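Local coordinates for prefoldin beta subunit 1 (Thermococcus sp., PDB 2ZQM), which acts as a molecular chaperone that stabilises a range of proteins and seems to fulfil an ATP-independent, HSP70-like role in archaeal de novo protein folding, at the interface of chains A and B. Sequence-based numbering; all coordinates share one arbitrary frame. Chains: chain A/B, Prefoldin beta subunit 1.

The interface of chains A and B. Residues chain A 45-46, 49, 54-55; chain B 59, 62-64.
A:Ile46 packs on B:Leu62 and B:Val59, and A:Leu49 and A:Val55 on B:Val64, in an apolar patch between two prefoldin beta subunits, whose long helices form a coiled coil joined by a short beta hairpin. The chain B hairpin packs against the end of chain A's helix 6-47 and the segment after it, while its strand 62-66 faces strand 55-59 of chain A, A:Val55 and B:Val64 forming an antiparallel pair. Within this patch the strands touch through side-chain methyls and through A:Val55 CA, 3.6 Å from B:Ile63 O. Prefoldin subunits assemble through such hairpins, and this pairing in the deposited assembly of four copies is likely to be of that type.

B:Val64 buries 59 Å² here, more than any other residue of the patch. Its CG1 lies beside its own backbone N, anti to the carbonyl carbon (chi1 -62°), and this methyl makes the contacts with A:Leu49 and A:Val55. A:Leu49 reaches it obliquely with the tip methyl CD1, 3.7 Å from B:Val64 CG1. A:Val55, alongside and pointing the same way, brings CG2 to 4.0 Å from that same B:Val64 CG1. Beta-branched valines suit these paired strands, since they favour extended backbone and present compact methyls to neighbours.

Nearer the hairpin turn, A:Ile46 sends its longer branch towards chain B: CG1 is 3.7 Å from B:Leu62 CD1, the two side chains meeting at a slant. The side chains of A:Ile46 and B:Val59 slide past each other in opposite directions, A:Ile46 CD1 lying 4.0 Å from B:Val59 CG1. Isoleucine's ethyl arm can thus touch both hairpin strands from one helix position.

A:Glu45 borders this apolar cluster. Its CG is anti to the backbone N (chi1 168°), and the chain bends at chi2, laying the carboxylate against the methyls of B:Val59, with CD 3.7 Å from CG2. The methylene CG adds to the apolar packing, but neither carboxylate oxygen finds a polar partner across this patch. A flexible glutamate suits such an edge, where its stem can cover a valine.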
# COMPACT_ATOMS: atom_id res chain seq x y z
N GLU A 45 -9.03 -15.70 -21.18
CA GLU A 45 -7.78 -15.83 -21.92
C GLU A 45 -7.23 -17.24 -21.93
O GLU A 45 -6.78 -17.72 -22.97
CB GLU A 45 -6.73 -14.86 -21.37
CG GLU A 45 -5.32 -15.14 -21.88
CD GLU A 45 -4.47 -13.89 -22.00
OE1 GLU A 45 -4.78 -12.87 -21.34
OE2 GLU A 45 -3.47 -13.93 -22.75
N ILE A 46 -7.26 -17.93 -20.79
CA ILE A 46 -6.73 -19.28 -20.76
C ILE A 46 -7.62 -20.21 -21.59
O ILE A 46 -7.13 -21.11 -22.26
CB ILE A 46 -6.60 -19.82 -19.31
CG1 ILE A 46 -5.56 -18.98 -18.54
CG2 ILE A 46 -6.23 -21.31 -19.31
CD1 ILE A 46 -4.16 -19.02 -19.14
N LEU A 49 -6.78 -20.64 -25.31
CA LEU A 49 -5.56 -21.35 -25.71
C LEU A 49 -5.82 -22.73 -26.32
O LEU A 49 -6.83 -23.37 -26.02
CB LEU A 49 -4.65 -21.56 -24.50
CG LEU A 49 -4.15 -20.33 -23.74
CD1 LEU A 49 -3.39 -20.79 -22.52
CD2 LEU A 49 -3.28 -19.49 -24.65
N VAL A 54 1.28 -25.00 -23.64
CA VAL A 54 2.10 -25.19 -22.45
C VAL A 54 1.68 -24.15 -21.39
O VAL A 54 1.55 -22.96 -21.70
CB VAL A 54 3.60 -25.01 -22.78
CG1 VAL A 54 3.87 -23.61 -23.31
CG2 VAL A 54 4.44 -25.29 -21.54
N VAL A 55 1.45 -24.60 -20.16
CA VAL A 55 1.04 -23.68 -19.09
C VAL A 55 1.81 -23.96 -17.80
O VAL A 55 1.97 -25.11 -17.41
CB VAL A 55 -0.49 -23.80 -18.79
CG1 VAL A 55 -0.89 -22.79 -17.72
CG2 VAL A 55 -1.31 -23.57 -20.04
N VAL B 59 -0.46 -14.51 -17.08
CA VAL B 59 -1.91 -14.34 -17.14
C VAL B 59 -2.32 -14.63 -15.71
O VAL B 59 -2.55 -15.79 -15.34
CB VAL B 59 -2.56 -15.35 -18.10
CG1 VAL B 59 -4.08 -15.15 -18.10
CG2 VAL B 59 -1.99 -15.17 -19.51
N LEU B 62 -0.66 -17.44 -13.85
CA LEU B 62 -0.20 -18.41 -14.84
C LEU B 62 0.82 -17.83 -15.80
O LEU B 62 0.94 -16.62 -15.96
CB LEU B 62 -1.40 -18.95 -15.62
CG LEU B 62 -2.46 -19.51 -14.66
CD1 LEU B 62 -3.80 -19.62 -15.35
CD2 LEU B 62 -2.01 -20.86 -14.15
N ILE B 63 1.57 -18.72 -16.45
CA ILE B 63 2.58 -18.31 -17.40
C ILE B 63 2.39 -19.13 -18.66
O ILE B 63 2.38 -20.36 -18.61
CB ILE B 63 3.99 -18.55 -16.83
CG1 ILE B 63 4.21 -17.62 -15.63
CG2 ILE B 63 5.06 -18.35 -17.93
CD1 ILE B 63 5.40 -17.97 -14.75
N VAL B 64 2.19 -18.46 -19.79
CA VAL B 64 2.02 -19.18 -21.06
C VAL B 64 2.98 -18.65 -22.12
O VAL B 64 3.49 -17.54 -22.02
CB VAL B 64 0.57 -19.07 -21.58
CG1 VAL B 64 -0.38 -19.70 -20.57
CG2 VAL B 64 0.22 -17.62 -21.81